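Local coordinates for 6-phosphogluconate dehydrogenase, NAD-binding (Mycolicibacterium smegmatis MC2 155, PDB 6SMT), which catalyses the S-enantioselective reduction of imines to amines, most likely with NADPH as the hydride donor, at the interface of chains A and B. Numbering follows the deposited sequence. Chains: chain A/B, 6-phosphogluconate dehydrogenase, NAD-binding.

Contact 1: the interface of chains A and B. Residues chain A 177, 181-182, 185; chain B 189, 192-193, 196, 251, 265.
Helix 171-199 of chain A meets its own counterpart in chain B in a roughly antiparallel pair, close enough at A:Leu182 and B:Gly189 that the CA of A:Leu182 lies 4.7 Å from the CA of B:Gly189. Such helix pairing is typical of the imine reductase dimer, and the two-fold symmetry of the whole interface is consistent with that. The glycine has no side chain to hold the helices apart, and the methyl CG2 of A:Thr185 rests 3.6 Å from its CA. A polar link joins A:Asp181 and B:His192: ring nitrogen ND1 donates to carboxylate oxygen OD2 over 2.5 Å. The bond is nearly straight, 164° at the hydrogen, and the oxygen lies in the imidazole plane. OD2 is met on its syn side, slightly out of the carboxylate plane, while the two flat groups stand 81° apart. In both residues CG is anti to its backbone N (chi1 171° in A:Asp181), which sends each side chain across to the other helix. The remaining oxygen, OD1, receives a weak bond from OG1 of A:Thr185 and is also touched by methyl CD1 of B:Leu265 at 3.7 Å. Behind the aspartate, the hydroxyl OG1 of A:Thr185 donates to the backbone oxygen of A:Asp181 at 2.8 Å, a bond within the helix that fixes the threonine's rotation and leaves CG2 turned towards B:Gly189. One turn before A:Asp181, the backbone of A:Met177 is met by one branch of B:Leu251, from helix 241-257. That methyl, CD2, lies 3.6 Å from the carbonyl oxygen of A:Met177 and 3.9 Å from its sulfur, SD.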
ATOM      1  N   MET A 177      -0.856   3.188 -15.250  1.00 11.67           N
ATOM      2  CA  MET A 177       0.199   2.142 -15.000  1.00 11.61           C
ATOM      3  C   MET A 177       0.881   2.404 -13.651  1.00 13.78           C
ATOM      4  O   MET A 177       1.115   1.464 -12.890  1.00 13.97           O
ATOM      5  CB  MET A 177       1.241   2.109 -16.090  1.00 13.04           C
ATOM      6  CG  MET A 177       0.702   1.693 -17.453  1.00 14.02           C
ATOM      7  SD  MET A 177      -0.036   0.048 -17.622  1.00 15.25           S
ATOM      8  CE  MET A 177      -1.714   0.321 -17.240  1.00 15.73           C
ATOM      9  N   ASP A 181       0.017   0.103 -10.244  1.00 11.67           N
ATOM     10  CA  ASP A 181       1.199  -0.554  -9.688  1.00 11.94           C
ATOM     11  C   ASP A 181       1.187  -0.335  -8.183  1.00 12.23           C
ATOM     12  O   ASP A 181       1.240  -1.314  -7.376  1.00 12.81           O
ATOM     13  CB  ASP A 181       2.403   0.026 -10.358  1.00 13.81           C
ATOM     14  CG  ASP A 181       3.756  -0.293  -9.859  1.00 15.85           C
ATOM     15  OD1 ASP A 181       3.805  -1.302  -9.033  1.00 17.98           O
ATOM     16  OD2 ASP A 181       4.725   0.358 -10.335  1.00 16.52           O
ATOM     17  N   LEU A 182       1.043   0.883  -7.747  1.00 11.48           N
ATOM     18  CA  LEU A 182       0.960   1.158  -6.282  1.00 12.04           C
ATOM     19  C   LEU A 182      -0.194   0.404  -5.689  1.00 11.74           C
ATOM     20  O   LEU A 182      -0.077  -0.254  -4.628  1.00 11.87           O
ATOM     21  CB  LEU A 182       0.785   2.642  -6.104  1.00 12.26           C
ATOM     22  CG  LEU A 182       0.428   3.110  -4.720  1.00 13.19           C
ATOM     23  CD1 LEU A 182       1.513   2.670  -3.698  1.00 14.88           C
ATOM     24  CD2 LEU A 182       0.169   4.605  -4.701  1.00 13.42           C
ATOM     25  N   THR A 185       0.164  -3.671  -5.806  1.00 11.44           N
ATOM     26  CA  THR A 185       1.295  -4.118  -4.965  1.00 10.77           C
ATOM     27  C   THR A 185       0.867  -4.035  -3.499  1.00 11.39           C
ATOM     28  O   THR A 185       1.117  -4.962  -2.706  1.00 11.13           O
ATOM     29  CB  THR A 185       2.541  -3.309  -5.248  1.00 11.64           C
ATOM     30  OG1 THR A 185       2.910  -3.423  -6.636  1.00 11.98           O
ATOM     31  CG2 THR A 185       3.707  -3.780  -4.429  1.00 12.52           C
TER
ATOM     32  N   GLY B 189       5.988  -0.914  -3.740  1.00 11.58           N
ATOM     33  CA  GLY B 189       5.089  -0.530  -4.839  1.00 11.28           C
ATOM     34  C   GLY B 189       5.218   0.928  -5.167  1.00 12.05           C
ATOM     35  O   GLY B 189       5.242   1.315  -6.359  1.00 12.22           O
ATOM     36  N   HIS B 192       8.550   1.845  -6.901  1.00 12.73           N
ATOM     37  CA  HIS B 192       8.482   1.286  -8.255  1.00 14.07           C
ATOM     38  C   HIS B 192       7.623   2.194  -9.132  1.00 14.82           C
ATOM     39  O   HIS B 192       8.013   2.544 -10.270  1.00 15.58           O
ATOM     40  CB  HIS B 192       7.977  -0.142  -8.160  1.00 15.39           C
ATOM     41  CG  HIS B 192       7.995  -0.835  -9.449  1.00 15.53           C
ATOM     42  ND1 HIS B 192       6.945  -0.760 -10.318  1.00 15.52           N
ATOM     43  CD2 HIS B 192       8.942  -1.610 -10.001  1.00 16.68           C
ATOM     44  CE1 HIS B 192       7.253  -1.523 -11.404  1.00 16.71           C
ATOM     45  NE2 HIS B 192       8.466  -1.999 -11.217  1.00 16.09           N
ATOM     46  N   ALA B 193       6.470   2.560  -8.620  1.00 13.42           N
ATOM     47  CA  ALA B 193       5.542   3.431  -9.364  1.00 12.83           C
ATOM     48  C   ALA B 193       6.224   4.728  -9.727  1.00 13.38           C
ATOM     49  O   ALA B 193       5.998   5.236 -10.870  1.00 13.93           O
ATOM     50  CB  ALA B 193       4.325   3.666  -8.547  1.00 13.07           C
ATOM     51  N   VAL B 196       8.544   4.130 -12.748  1.00 17.73           N
ATOM     52  CA  VAL B 196       7.848   3.875 -14.033  1.00 18.56           C
ATOM     53  C   VAL B 196       7.189   5.183 -14.462  1.00 19.09           C
ATOM     54  O   VAL B 196       7.256   5.518 -15.675  1.00 19.36           O
ATOM     55  CB  VAL B 196       6.836   2.757 -13.914  1.00 20.29           C
ATOM     56  CG1 VAL B 196       6.065   2.630 -15.223  1.00 22.96           C
ATOM     57  CG2 VAL B 196       7.542   1.454 -13.576  1.00 21.63           C
ATOM     58  N   LEU B 251       0.882  -3.864 -16.367  1.00 12.63           N
ATOM     59  CA  LEU B 251       1.795  -3.260 -15.425  1.00 12.86           C
ATOM     60  C   LEU B 251       3.210  -3.782 -15.610  1.00 13.36           C
ATOM     61  O   LEU B 251       4.137  -2.975 -15.552  1.00 14.59           O
ATOM     62  CB  LEU B 251       1.260  -3.422 -14.002  1.00 12.96           C
ATOM     63  CG  LEU B 251      -0.214  -3.001 -13.769  1.00 12.64           C
ATOM     64  CD1 LEU B 251      -0.560  -3.221 -12.299  1.00 13.06           C
ATOM     65  CD2 LEU B 251      -0.411  -1.527 -14.096  1.00 13.45           C
ATOM     66  N   LEU B 265       5.426  -7.177  -8.902  1.00 13.19           N
ATOM     67  CA  LEU B 265       4.243  -7.483  -9.712  1.00 13.96           C
ATOM     68  C   LEU B 265       4.316  -8.884 -10.318  1.00 13.41           C
ATOM     69  O   LEU B 265       3.271  -9.521 -10.483  1.00 13.05           O
ATOM     70  CB  LEU B 265       4.070  -6.466 -10.851  1.00 15.55           C
ATOM     71  CG  LEU B 265       3.707  -5.052 -10.408  1.00 19.05           C
ATOM     72  CD1 LEU B 265       4.112  -4.066 -11.493  1.00 20.31           C
ATOM     73  CD2 LEU B 265       2.261  -4.992 -10.070  1.00 20.25           C
TER

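Contact 2: the interface of chains A and B. Residues chain A 185, 263-264, 267-268, 271; chain B 261, 263-264, 267.
Carboxylate oxygen OD2 of B:Asp261 accepts two bonds at once, from the phenol OH of A:Tyr271 across the interface and from the backbone N of B:Gly263 in its own chain. The second bond resembles an N-cap, just ahead of helix 263-280, in the helical domain of this imine reductase. The phenol-to-carboxylate bond, from OH of A:Tyr271 to OD2 of B:Asp261, measures 2.5 Å and uses the anti lone pair, with OD2 at the ring's edge and the two planes 76° apart. The N of B:Gly263 instead approaches OD2 of B:Asp261 from above the carboxylate plane, 59° out of it, at 3.0 Å. CG of the aspartate is anti to its backbone N (chi1 -176°), and this torsion brings OD2 within reach of both donors. The phenol is gripped again by a water, 2.7 Å from OH of A:Tyr271, which also lies 3.0 Å from the backbone N of B:Leu264. One face of the tyrosine ring is backed by the carbonyl oxygen of A:Ala267, which sits over the ring centre. Beyond this polar cluster the contact is apolar and nearly symmetric. The two copies of Leu264 cross obliquely, CA of A:Leu264 only 4.7 Å from CA of B:Leu264. The branch carbon CG of each packs against the backbone oxygen of the other, and CD1 of B:Leu264 reaches 3.6 Å to CB of A:Ala267. Its twin, CD1 of A:Leu264, meets CB of B:Ala267 at the same 3.6 Å. The other branch of B:Leu264, CD2, turns aside to methyl CG2 of A:Thr185.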
ATOM      1  N   THR A 185       0.164  -3.671  -5.806  1.00 11.44           N
ATOM      2  CA  THR A 185       1.295  -4.118  -4.965  1.00 10.77           C
ATOM      3  C   THR A 185       0.867  -4.035  -3.499  1.00 11.39           C
ATOM      4  O   THR A 185       1.117  -4.962  -2.706  1.00 11.13           O
ATOM      5  CB  THR A 185       2.541  -3.309  -5.248  1.00 11.64           C
ATOM      6  OG1 THR A 185       2.910  -3.423  -6.636  1.00 11.98           O
ATOM      7  CG2 THR A 185       3.707  -3.780  -4.429  1.00 12.52           C
ATOM      8  N   GLY A 263       7.240 -14.048  -2.109  1.00 14.39           N
ATOM      9  CA  GLY A 263       7.887 -13.463  -3.294  1.00 14.74           C
ATOM     10  C   GLY A 263       7.886 -11.963  -3.360  1.00 13.49           C
ATOM     11  O   GLY A 263       8.853 -11.447  -3.871  1.00 14.61           O
ATOM     12  N   LEU A 264       6.847 -11.268  -2.841  1.00 13.49           N
ATOM     13  CA  LEU A 264       6.937  -9.806  -2.902  1.00 13.26           C
ATOM     14  C   LEU A 264       8.030  -9.286  -1.972  1.00 12.17           C
ATOM     15  O   LEU A 264       8.868  -8.453  -2.421  1.00 13.25           O
ATOM     16  CB  LEU A 264       5.568  -9.149  -2.629  1.00 15.03           C
ATOM     17  CG  LEU A 264       4.668  -9.043  -3.898  1.00 16.40           C
ATOM     18  CD1 LEU A 264       3.932 -10.300  -4.135  1.00 20.06           C
ATOM     19  CD2 LEU A 264       3.664  -7.911  -3.790  1.00 17.20           C
ATOM     20  N   ALA A 267      11.542  -9.989  -3.462  1.00 14.62           N
ATOM     21  CA  ALA A 267      11.908  -8.998  -4.482  1.00 14.41           C
ATOM     22  C   ALA A 267      12.347  -7.721  -3.833  1.00 14.31           C
ATOM     23  O   ALA A 267      13.357  -7.123  -4.166  1.00 16.08           O
ATOM     24  CB  ALA A 267      10.773  -8.852  -5.453  1.00 16.22           C
ATOM     25  N   PHE A 268      11.586  -7.292  -2.812  1.00 13.55           N
ATOM     26  CA  PHE A 268      11.950  -6.057  -2.101  1.00 14.06           C
ATOM     27  C   PHE A 268      13.333  -6.163  -1.452  1.00 14.14           C
ATOM     28  O   PHE A 268      14.170  -5.266  -1.520  1.00 15.08           O
ATOM     29  CB  PHE A 268      10.841  -5.672  -1.092  1.00 13.88           C
ATOM     30  CG  PHE A 268      11.030  -4.342  -0.434  1.00 13.18           C
ATOM     31  CD1 PHE A 268      11.014  -3.166  -1.192  1.00 14.80           C
ATOM     32  CD2 PHE A 268      11.279  -4.189   0.920  1.00 13.84           C
ATOM     33  CE1 PHE A 268      11.218  -1.926  -0.649  1.00 15.87           C
ATOM     34  CE2 PHE A 268      11.464  -2.939   1.473  1.00 14.09           C
ATOM     35  CZ  PHE A 268      11.390  -1.825   0.723  1.00 14.32           C
ATOM     36  N   TYR A 271      16.230  -5.491  -3.732  1.00 15.38           N
ATOM     37  CA  TYR A 271      16.554  -4.063  -3.937  1.00 16.29           C
ATOM     38  C   TYR A 271      17.251  -3.474  -2.736  1.00 15.75           C
ATOM     39  O   TYR A 271      18.208  -2.638  -2.866  1.00 17.32           O
ATOM     40  CB  TYR A 271      15.302  -3.238  -4.223  1.00 17.03           C
ATOM     41  CG  TYR A 271      14.424  -3.836  -5.269  1.00 17.00           C
ATOM     42  CD1 TYR A 271      14.904  -4.349  -6.485  1.00 18.16           C
ATOM     43  CD2 TYR A 271      13.054  -3.810  -5.102  1.00 17.11           C
ATOM     44  CE1 TYR A 271      14.046  -4.840  -7.457  1.00 18.63           C
ATOM     45  CE2 TYR A 271      12.186  -4.329  -6.037  1.00 19.21           C
ATOM     46  CZ  TYR A 271      12.677  -4.861  -7.230  1.00 18.95           C
ATOM     47  OH  TYR A 271      11.853  -5.378  -8.200  1.00 19.84           O
TER
ATOM     48  N   ASP B 261      12.852  -3.235 -13.043  1.00 18.76           N
ATOM     49  CA  ASP B 261      12.560  -4.609 -12.637  1.00 18.41           C
ATOM     50  C   ASP B 261      11.101  -4.706 -12.135  1.00 19.02           C
ATOM     51  O   ASP B 261      10.674  -3.766 -11.474  1.00 18.90           O
ATOM     52  CB  ASP B 261      13.506  -5.030 -11.540  1.00 19.74           C
ATOM     53  CG  ASP B 261      13.342  -6.466 -11.124  1.00 23.00           C
ATOM     54  OD1 ASP B 261      13.752  -7.335 -11.943  1.00 25.88           O
ATOM     55  OD2 ASP B 261      12.736  -6.744 -10.104  1.00 21.51           O
ATOM     56  N   GLY B 263       9.812  -7.351 -10.225  1.00 15.57           N
ATOM     57  CA  GLY B 263       9.751  -8.468  -9.306  1.00 15.62           C
ATOM     58  C   GLY B 263       8.502  -8.538  -8.422  1.00 14.20           C
ATOM     59  O   GLY B 263       7.984  -9.621  -8.215  1.00 14.73           O
ATOM     60  N   LEU B 264       8.051  -7.393  -7.863  1.00 13.29           N
ATOM     61  CA  LEU B 264       6.904  -7.490  -6.970  1.00 13.09           C
ATOM     62  C   LEU B 264       5.657  -7.844  -7.774  1.00 12.34           C
ATOM     63  O   LEU B 264       4.891  -8.746  -7.403  1.00 12.97           O
ATOM     64  CB  LEU B 264       6.691  -6.239  -6.113  1.00 14.70           C
ATOM     65  CG  LEU B 264       7.495  -6.233  -4.780  1.00 15.82           C
ATOM     66  CD1 LEU B 264       8.869  -5.848  -5.108  1.00 18.66           C
ATOM     67  CD2 LEU B 264       6.867  -5.381  -3.731  1.00 17.88           C
ATOM     68  N   ALA B 267       5.609 -11.545  -8.884  1.00 14.02           N
ATOM     69  CA  ALA B 267       5.212 -12.427  -7.796  1.00 14.95           C
ATOM     70  C   ALA B 267       3.697 -12.397  -7.620  1.00 14.30           C
ATOM     71  O   ALA B 267       3.031 -13.434  -7.534  1.00 14.20           O
ATOM     72  CB  ALA B 267       5.925 -12.105  -6.501  1.00 16.01           C
TER
HETATM   73  O   HOH W   1       9.229  -4.686  -8.311  1.00 19.71           O

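The C-alpha centres of contact 1 and contact 2 lie about 10 Å apart, and A:Thr185 belongs to both. Its methyl bridges the two patches, since it touches helix 171-199 of chain B in the first and helix 263-280 in the second. That second helix also supplies both, B:Leu265 to contact 1 and its neighbour B:Leu264 to contact 2. The patches therefore read as one continuous surface in which polar bonds and apolar packing lie side by side. Because each has a twin with the chains exchanged, the helical domains are tied together repeatedly, as expected for an intertwined imine reductase dimer.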